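Local atomic coordinates of F420-reducing hydrogenase, subunit beta (Methanothermobacter marburgensis, PDB entry 4OMF), a protein that probably carries electrons through an iron-sulfur cluster and FAD to coenzyme F420 as the beta subunit of the F420-reducing hydrogenase. Residues T5-R17 against F230-I244. Residues are numbered along the deposited sequence; the frame is centred on the assembly and turned at random. Where two conformers were deposited one is given.
Sequences TYKEIVSARSTDR and FKQAVEAGLFETKPI
Two antiparallel strands form one margin of the large mixed sheet: Ser-11 and Arg-13 in strand 8-14 pair with Lys-242 and Glu-240 in strand 239-243, outermost within this chain. Ser-11 and Lys-242 make a hydrogen-bonded pair, Ser-11 N to Lys-242 O and Lys-242 N to Ser-11 O, both 2.8 Å, and Arg-13 and Glu-240 repeat the pattern. Between them, Ala-12 and Thr-241 are a non-hydrogen-bonded pair, and Thr-241 CA lies 3.1 Å from Ser-11 O in a CA-H...O contact.

Past the strand ends, Thr-15 grips the turn that leads out of the helix. Its OG1, held between its own backbone N and carbonyl carbon (chi1 55°), donates to a lone pair of Gly-237 O, in the carbonyl plane, at 2.7 Å. Its backbone N reaches Leu-238 O from well above the carbonyl plane, and a water also donates to that oxygen while bonded to Ser-14 OG. These Thr-15 bonds join the helix-to-strand turn to the end of strand 8-14; Gly-237, with positive phi, closes helix 224-235 in a Schellman motif. Phe-239 CD2 lies 3.6 Å from Ser-14 CA, and the Phe-239 side chain is about 7 Å from the bound FAD.

On the Ala-12 and Thr-241 face, the helix lies across the sheet. With chi1 at -179°, CG of Phe-230 lies opposite the backbone N, and the ring edge brings CZ within 4.0 Å of Ala-12 CB, while Val-10 CG2 meets CE2 obliquely. The next residue, Lys-231, bends at chi2 and chi4 and crosses the extended Glu-8 nearly at a right angle. Its NZ meets Glu-8 OE1 at 2.7 Å from above the carboxylate plane and also pairs with Asp-227, so two acidic groups share this ammonium. Beyond strand 239-243, Ile-244 packs CB against Ile-9 CG2 at 3.9 Å and extends CD1 to Ser-11 CB.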
ATOM      1  N   THR C   5      23.217  -9.086 -33.514  1.00 22.53           N
ATOM      2  CA  THR C   5      24.600  -8.833 -33.865  1.00 27.13           C
ATOM      3  C   THR C   5      25.452  -9.924 -33.241  1.00 27.51           C
ATOM      4  O   THR C   5      25.277 -10.235 -32.055  1.00 22.47           O
ATOM      5  CB  THR C   5      25.035  -7.447 -33.374  1.00 28.77           C
ATOM      6  OG1 THR C   5      24.187  -6.457 -33.972  1.00 30.21           O
ATOM      7  CG2 THR C   5      26.490  -7.168 -33.729  1.00 26.74           C
ATOM      8  N   TYR C   6      26.339 -10.537 -34.029  1.00 29.26           N
ATOM      9  CA  TYR C   6      27.232 -11.559 -33.467  1.00 31.47           C
ATOM     10  C   TYR C   6      28.599 -11.612 -34.142  1.00 26.82           C
ATOM     11  O   TYR C   6      28.788 -11.075 -35.227  1.00 27.70           O
ATOM     12  CB  TYR C   6      26.590 -12.946 -33.540  1.00 26.07           C
ATOM     13  CG  TYR C   6      26.214 -13.397 -34.929  1.00 29.76           C
ATOM     14  CD1 TYR C   6      24.918 -13.221 -35.412  1.00 32.37           C
ATOM     15  CD2 TYR C   6      27.139 -14.018 -35.751  1.00 29.69           C
ATOM     16  CE1 TYR C   6      24.562 -13.637 -36.684  1.00 33.25           C
ATOM     17  CE2 TYR C   6      26.796 -14.427 -37.040  1.00 34.79           C
ATOM     18  CZ  TYR C   6      25.505 -14.235 -37.491  1.00 37.26           C
ATOM     19  OH  TYR C   6      25.152 -14.648 -38.746  1.00 41.33           O
ATOM     20  N   LYS C   7      29.537 -12.290 -33.496  1.00 32.47           N
ATOM     21  CA  LYS C   7      30.896 -12.405 -34.021  1.00 33.87           C
ATOM     22  C   LYS C   7      31.111 -13.762 -34.656  1.00 32.60           C
ATOM     23  O   LYS C   7      31.689 -13.879 -35.740  1.00 30.10           O
ATOM     24  CB  LYS C   7      31.921 -12.168 -32.908  1.00 35.60           C
ATOM     25  CG  LYS C   7      32.007 -10.715 -32.445  1.00 38.49           C
ATOM     26  CD  LYS C   7      33.042 -10.522 -31.343  1.00 33.57           C
ATOM     27  CE  LYS C   7      32.983  -9.108 -30.782  1.00 36.85           C
ATOM     28  NZ  LYS C   7      33.396  -8.088 -31.772  1.00 42.79           N
ATOM     29  N   GLU C   8      30.636 -14.802 -33.982  1.00 28.83           N
ATOM     30  CA  GLU C   8      30.774 -16.155 -34.510  1.00 28.28           C
ATOM     31  C   GLU C   8      29.661 -17.057 -33.995  1.00 28.55           C
ATOM     32  O   GLU C   8      29.168 -16.854 -32.895  1.00 24.90           O
ATOM     33  CB  GLU C   8      32.137 -16.740 -34.137  1.00 32.85           C
ATOM     34  CG  GLU C   8      32.443 -18.034 -34.887  1.00 43.78           C
ATOM     35  CD  GLU C   8      33.896 -18.449 -34.781  1.00 48.34           C
ATOM     36  OE1 GLU C   8      34.684 -17.693 -34.179  1.00 45.19           O
ATOM     37  OE2 GLU C   8      34.247 -19.530 -35.308  1.00 54.04           O
ATOM     38  N   ILE C   9      29.259 -18.033 -34.810  1.00 29.45           N
ATOM     39  CA  ILE C   9      28.311 -19.062 -34.397  1.00 23.26           C
ATOM     40  C   ILE C   9      28.932 -20.439 -34.617  1.00 24.58           C
ATOM     41  O   ILE C   9      29.398 -20.740 -35.721  1.00 26.67           O
ATOM     42  CB  ILE C   9      26.987 -18.980 -35.182  1.00 29.49           C
ATOM     43  CG1 ILE C   9      26.358 -17.588 -35.013  1.00 28.50           C
ATOM     44  CG2 ILE C   9      26.040 -20.085 -34.724  1.00 23.71           C
ATOM     45  CD1 ILE C   9      25.032 -17.421 -35.744  1.00 29.60           C
ATOM     46  N   VAL C  10      28.935 -21.263 -33.565  1.00 26.27           N
ATOM     47  CA  VAL C  10      29.488 -22.608 -33.623  1.00 25.83           C
ATOM     48  C   VAL C  10      28.537 -23.595 -32.949  1.00 25.33           C
ATOM     49  O   VAL C  10      27.620 -23.196 -32.215  1.00 23.24           O
ATOM     50  CB  VAL C  10      30.871 -22.700 -32.921  1.00 22.38           C
ATOM     51  CG1 VAL C  10      31.910 -21.822 -33.653  1.00 26.84           C
ATOM     52  CG2 VAL C  10      30.771 -22.330 -31.418  1.00 24.46           C
ATOM     53  N   SER C  11      28.773 -24.880 -33.194  1.00 24.78           N
ATOM     54  CA  SER C  11      28.155 -25.936 -32.398  1.00 27.36           C
ATOM     55  C   SER C  11      29.181 -26.388 -31.354  1.00 21.96           C
ATOM     56  O   SER C  11      30.352 -26.577 -31.698  1.00 25.65           O
ATOM     57  CB  SER C  11      27.724 -27.117 -33.286  1.00 28.86           C
ATOM     58  OG  SER C  11      26.786 -27.936 -32.597  1.00 29.06           O
ATOM     59  N   ALA C  12      28.769 -26.535 -30.092  1.00 24.13           N
ATOM     60  CA  ALA C  12      29.746 -26.857 -29.050  1.00 24.44           C
ATOM     61  C   ALA C  12      29.202 -27.748 -27.948  1.00 22.66           C
ATOM     62  O   ALA C  12      27.985 -27.844 -27.717  1.00 23.54           O
ATOM     63  CB  ALA C  12      30.334 -25.560 -28.431  1.00 22.00           C
ATOM     64  N   ARG C  13      30.135 -28.401 -27.264  1.00 24.50           N
ATOM     65  CA  ARG C  13      29.814 -29.316 -26.172  0.54 26.44           C
ATOM     66  C   ARG C  13      30.933 -29.274 -25.134  1.00 29.34           C
ATOM     67  O   ARG C  13      32.113 -29.230 -25.482  1.00 30.96           O
ATOM     68  CB  ARG C  13      29.617 -30.737 -26.719  0.54 30.89           C
ATOM     69  CG  ARG C  13      29.385 -31.838 -25.694  0.54 33.95           C
ATOM     70  CD  ARG C  13      28.921 -33.107 -26.408  0.54 35.91           C
ATOM     71  NE  ARG C  13      28.830 -34.287 -25.547  0.54 36.92           N
ATOM     72  CZ  ARG C  13      27.831 -34.547 -24.706  0.54 31.65           C
ATOM     73  NH1 ARG C  13      26.819 -33.698 -24.568  0.54 24.58           N
ATOM     74  NH2 ARG C  13      27.857 -35.661 -23.988  0.54 39.22           N
ATOM     75  N   SER C  14      30.566 -29.269 -23.855  1.00 26.52           N
ATOM     76  CA  SER C  14      31.558 -29.332 -22.785  1.00 27.02           C
ATOM     77  C   SER C  14      32.361 -30.626 -22.908  1.00 27.53           C
ATOM     78  O   SER C  14      31.812 -31.632 -23.344  1.00 27.44           O
ATOM     79  CB  SER C  14      30.873 -29.276 -21.426  1.00 26.53           C
ATOM     80  OG  SER C  14      31.778 -29.664 -20.412  1.00 28.71           O
ATOM     81  N   THR C  15      33.648 -30.600 -22.543  1.00 22.82           N
ATOM     82  CA  THR C  15      34.470 -31.811 -22.537  1.00 26.51           C
ATOM     83  C   THR C  15      34.527 -32.459 -21.162  1.00 29.49           C
ATOM     84  O   THR C  15      35.177 -33.500 -20.976  1.00 32.98           O
ATOM     85  CB  THR C  15      35.930 -31.528 -22.978  1.00 30.32           C
ATOM     86  OG1 THR C  15      36.481 -30.496 -22.154  1.00 31.16           O
ATOM     87  CG2 THR C  15      35.992 -31.102 -24.451  1.00 32.56           C
ATOM     88  N   ASP C  16      33.881 -31.817 -20.196  1.00 29.11           N
ATOM     89  CA  ASP C  16      33.827 -32.316 -18.827  1.00 30.52           C
ATOM     90  C   ASP C  16      32.701 -33.329 -18.719  1.00 27.28           C
ATOM     91  O   ASP C  16      31.539 -32.991 -18.862  1.00 29.36           O
ATOM     92  CB  ASP C  16      33.624 -31.154 -17.844  1.00 33.10           C
ATOM     93  CG  ASP C  16      33.566 -31.605 -16.378  1.00 40.07           C
ATOM     94  OD1 ASP C  16      33.020 -32.683 -16.072  1.00 41.33           O
ATOM     95  OD2 ASP C  16      34.053 -30.852 -15.513  1.00 46.15           O
ATOM     96  N   ARG C  17      33.054 -34.570 -18.425  1.00 26.66           N
ATOM     97  CA  ARG C  17      32.059 -35.619 -18.334  1.00 30.29           C
ATOM     98  C   ARG C  17      31.055 -35.395 -17.197  1.00 26.14           C
ATOM     99  O   ARG C  17      29.889 -35.747 -17.334  1.00 30.19           O
ATOM    100  CB  ARG C  17      32.744 -36.977 -18.186  1.00 40.64           C
ATOM    101  CG  ARG C  17      33.433 -37.428 -19.468  1.00 51.00           C
ATOM    102  CD  ARG C  17      33.578 -38.940 -19.519  1.00 56.90           C
ATOM    103  NE  ARG C  17      34.975 -39.371 -19.525  1.00 63.30           N
ATOM    104  CZ  ARG C  17      35.686 -39.642 -18.431  1.00 65.29           C
ATOM    105  NH1 ARG C  17      35.139 -39.520 -17.224  1.00 64.79           N
ATOM    106  NH2 ARG C  17      36.952 -40.032 -18.543  1.00 64.50           N
ATOM    107  N   PHE C 230      34.674 -17.079 -24.177  1.00 29.85           N
ATOM    108  CA  PHE C 230      34.352 -18.374 -24.755  1.00 27.92           C
ATOM    109  C   PHE C 230      35.536 -18.932 -25.564  1.00 27.74           C
ATOM    110  O   PHE C 230      35.859 -20.119 -25.451  1.00 28.45           O
ATOM    111  CB  PHE C 230      33.086 -18.293 -25.615  1.00 26.29           C
ATOM    112  CG  PHE C 230      32.695 -19.623 -26.222  1.00 29.83           C
ATOM    113  CD1 PHE C 230      32.161 -20.631 -25.429  1.00 30.77           C
ATOM    114  CD2 PHE C 230      32.884 -19.874 -27.572  1.00 33.59           C
ATOM    115  CE1 PHE C 230      31.810 -21.863 -25.976  1.00 28.88           C
ATOM    116  CE2 PHE C 230      32.536 -21.098 -28.123  1.00 32.29           C
ATOM    117  CZ  PHE C 230      31.996 -22.096 -27.315  1.00 27.06           C
ATOM    118  N   LYS C 231      36.209 -18.093 -26.355  1.00 30.29           N
ATOM    119  CA  LYS C 231      37.378 -18.551 -27.100  1.00 34.07           C
ATOM    120  C   LYS C 231      38.474 -19.062 -26.161  1.00 34.86           C
ATOM    121  O   LYS C 231      39.119 -20.083 -26.448  1.00 30.55           O
ATOM    122  CB  LYS C 231      37.945 -17.437 -27.997  1.00 41.84           C
ATOM    123  CG  LYS C 231      37.097 -17.061 -29.215  1.00 47.55           C
ATOM    124  CD  LYS C 231      36.857 -18.238 -30.155  1.00 53.61           C
ATOM    125  CE  LYS C 231      36.492 -17.766 -31.577  1.00 54.67           C
ATOM    126  NZ  LYS C 231      35.196 -17.008 -31.638  1.00 54.17           N
ATOM    127  N   GLN C 232      38.689 -18.348 -25.056  1.00 34.75           N
ATOM    128  CA  GLN C 232      39.633 -18.773 -24.007  1.00 33.58           C
ATOM    129  C   GLN C 232      39.347 -20.179 -23.494  1.00 32.31           C
ATOM    130  O   GLN C 232      40.268 -20.972 -23.306  1.00 31.66           O
ATOM    131  CB  GLN C 232      39.600 -17.816 -22.810  1.00 35.04           C
ATOM    132  CG  GLN C 232      40.620 -16.707 -22.818  1.00 39.01           C
ATOM    133  CD  GLN C 232      40.537 -15.869 -21.554  1.00 43.24           C
ATOM    134  OE1 GLN C 232      40.151 -14.702 -21.603  1.00 47.49           O
ATOM    135  NE2 GLN C 232      40.873 -16.472 -20.408  1.00 39.85           N
ATOM    136  N   ALA C 233      38.070 -20.464 -23.221  1.00 30.76           N
ATOM    137  CA  ALA C 233      37.673 -21.759 -22.675  1.00 28.50           C
ATOM    138  C   ALA C 233      37.900 -22.869 -23.691  1.00 29.06           C
ATOM    139  O   ALA C 233      38.325 -23.959 -23.335  1.00 26.43           O
ATOM    140  CB  ALA C 233      36.214 -21.730 -22.228  1.00 27.73           C
ATOM    141  N   VAL C 234      37.620 -22.580 -24.958  1.00 30.97           N
ATOM    142  CA  VAL C 234      37.852 -23.539 -26.023  1.00 32.60           C
ATOM    143  C   VAL C 234      39.329 -23.846 -26.121  1.00 31.47           C
ATOM    144  O   VAL C 234      39.730 -25.007 -26.173  1.00 31.92           O
ATOM    145  CB  VAL C 234      37.368 -23.015 -27.380  1.00 31.95           C
ATOM    146  CG1 VAL C 234      37.746 -24.002 -28.497  1.00 27.23           C
ATOM    147  CG2 VAL C 234      35.863 -22.749 -27.341  1.00 28.30           C
ATOM    148  N   GLU C 235      40.132 -22.787 -26.151  1.00 34.85           N
ATOM    149  CA  GLU C 235      41.581 -22.929 -26.250  1.00 37.58           C
ATOM    150  C   GLU C 235      42.107 -23.733 -25.060  1.00 34.04           C
ATOM    151  O   GLU C 235      43.074 -24.478 -25.185  1.00 36.78           O
ATOM    152  CB  GLU C 235      42.252 -21.548 -26.335  1.00 40.89           C
ATOM    153  CG  GLU C 235      43.777 -21.567 -26.247  1.00 48.44           C
ATOM    154  CD  GLU C 235      44.447 -22.351 -27.372  1.00 57.94           C
ATOM    155  OE1 GLU C 235      43.830 -22.520 -28.450  1.00 60.36           O
ATOM    156  OE2 GLU C 235      45.602 -22.801 -27.176  1.00 60.68           O
ATOM    157  N   ALA C 236      41.442 -23.612 -23.912  1.00 29.81           N
ATOM    158  CA  ALA C 236      41.867 -24.355 -22.734  1.00 31.43           C
ATOM    159  C   ALA C 236      41.333 -25.795 -22.756  1.00 34.82           C
ATOM    160  O   ALA C 236      41.596 -26.577 -21.851  1.00 41.04           O
ATOM    161  CB  ALA C 236      41.428 -23.642 -21.483  1.00 27.64           C
ATOM    162  N   GLY C 237      40.581 -26.133 -23.797  1.00 33.50           N
ATOM    163  CA  GLY C 237      40.144 -27.503 -24.018  1.00 31.83           C
ATOM    164  C   GLY C 237      38.924 -27.880 -23.193  1.00 31.23           C
ATOM    165  O   GLY C 237      38.653 -29.062 -22.973  1.00 33.83           O
ATOM    166  N   LEU C 238      38.180 -26.872 -22.752  1.00 30.16           N
ATOM    167  CA  LEU C 238      36.974 -27.106 -21.970  1.00 28.13           C
ATOM    168  C   LEU C 238      35.736 -27.261 -22.855  1.00 31.09           C
ATOM    169  O   LEU C 238      34.694 -27.721 -22.384  1.00 26.57           O
ATOM    170  CB  LEU C 238      36.765 -25.979 -20.973  1.00 28.63           C
ATOM    171  CG  LEU C 238      37.762 -25.904 -19.814  1.00 36.30           C
ATOM    172  CD1 LEU C 238      37.250 -24.901 -18.836  1.00 36.13           C
ATOM    173  CD2 LEU C 238      37.935 -27.244 -19.131  1.00 36.63           C
ATOM    174  N   PHE C 239      35.848 -26.867 -24.126  1.00 30.96           N
ATOM    175  CA  PHE C 239      34.796 -27.124 -25.110  1.00 28.56           C
ATOM    176  C   PHE C 239      35.361 -27.684 -26.405  1.00 29.69           C
ATOM    177  O   PHE C 239      36.470 -27.339 -26.817  1.00 33.11           O
ATOM    178  CB  PHE C 239      33.998 -25.854 -25.441  1.00 29.44           C
ATOM    179  CG  PHE C 239      33.251 -25.283 -24.280  1.00 27.56           C
ATOM    180  CD1 PHE C 239      33.706 -24.142 -23.643  1.00 32.61           C
ATOM    181  CD2 PHE C 239      32.091 -25.889 -23.822  1.00 28.53           C
ATOM    182  CE1 PHE C 239      33.019 -23.613 -22.565  1.00 29.77           C
ATOM    183  CE2 PHE C 239      31.401 -25.360 -22.756  1.00 26.10           C
ATOM    184  CZ  PHE C 239      31.872 -24.224 -22.122  1.00 29.73           C
ATOM    185  N   GLU C 240      34.588 -28.578 -27.011  1.00 30.51           N
ATOM    186  CA  GLU C 240      34.793 -29.049 -28.377  1.00 32.70           C
ATOM    187  C   GLU C 240      33.827 -28.256 -29.256  1.00 30.30           C
ATOM    188  O   GLU C 240      32.672 -28.064 -28.874  1.00 26.83           O
ATOM    189  CB  GLU C 240      34.525 -30.563 -28.474  1.00 36.29           C
ATOM    190  CG  GLU C 240      34.812 -31.215 -29.824  1.00 49.99           C
ATOM    191  CD  GLU C 240      34.283 -32.657 -29.906  1.00 53.79           C
ATOM    192  OE1 GLU C 240      33.843 -33.197 -28.859  1.00 48.22           O
ATOM    193  OE2 GLU C 240      34.293 -33.237 -31.019  1.00 55.43           O
ATOM    194  N   THR C 241      34.287 -27.771 -30.412  1.00 30.02           N
ATOM    195  CA  THR C 241      33.411 -26.988 -31.296  1.00 29.21           C
ATOM    196  C   THR C 241      33.462 -27.456 -32.749  1.00 35.14           C
ATOM    197  O   THR C 241      34.471 -27.996 -33.206  1.00 37.38           O
ATOM    198  CB  THR C 241      33.759 -25.466 -31.278  1.00 34.40           C
ATOM    199  OG1 THR C 241      35.003 -25.231 -31.958  1.00 33.25           O
ATOM    200  CG2 THR C 241      33.859 -24.961 -29.863  1.00 37.80           C
ATOM    201  N   LYS C 242      32.362 -27.232 -33.464  1.00 32.06           N
ATOM    202  CA  LYS C 242      32.276 -27.464 -34.906  1.00 34.05           C
ATOM    203  C   LYS C 242      31.662 -26.225 -35.569  1.00 39.00           C
ATOM    204  O   LYS C 242      30.753 -25.609 -34.997  1.00 33.23           O
ATOM    205  CB  LYS C 242      31.419 -28.705 -35.212  1.00 35.33           C
ATOM    206  CG  LYS C 242      31.750 -29.946 -34.377  1.00 41.22           C
ATOM    207  CD  LYS C 242      30.860 -31.161 -34.716  1.00 41.06           C
ATOM    208  CE  LYS C 242      31.443 -32.441 -34.105  1.00 43.23           C
ATOM    209  NZ  LYS C 242      30.634 -33.662 -34.376  1.00 45.32           N
ATOM    210  N   PRO C 243      32.142 -25.851 -36.772  1.00 39.25           N
ATOM    211  CA  PRO C 243      31.452 -24.796 -37.527  1.00 38.53           C
ATOM    212  C   PRO C 243      29.968 -25.123 -37.676  1.00 36.02           C
ATOM    213  O   PRO C 243      29.620 -26.270 -37.963  1.00 35.60           O
ATOM    214  CB  PRO C 243      32.165 -24.808 -38.887  1.00 44.96           C
ATOM    215  CG  PRO C 243      33.524 -25.329 -38.581  1.00 44.48           C
ATOM    216  CD  PRO C 243      33.331 -26.351 -37.486  1.00 44.40           C
ATOM    217  N   ILE C 244      29.106 -24.135 -37.451  1.00 35.19           N
ATOM    218  CA  ILE C 244      27.671 -24.373 -37.473  1.00 33.89           C
ATOM    219  C   ILE C 244      27.190 -24.784 -38.878  1.00 37.56           C
ATOM    220  O   ILE C 244      26.176 -25.463 -39.008  1.00 34.99           O
ATOM    221  CB  ILE C 244      26.889 -23.129 -36.974  1.00 31.66           C
ATOM    222  CG1 ILE C 244      25.465 -23.512 -36.568  1.00 31.58           C
ATOM    223  CG2 ILE C 244      26.900 -22.014 -38.004  1.00 34.28           C
ATOM    224  CD1 ILE C 244      25.387 -24.517 -35.418  1.00 30.70           C
TER
HETATM  225  O   HOH W   1      33.249 -27.179 -20.099  1.00 26.34           O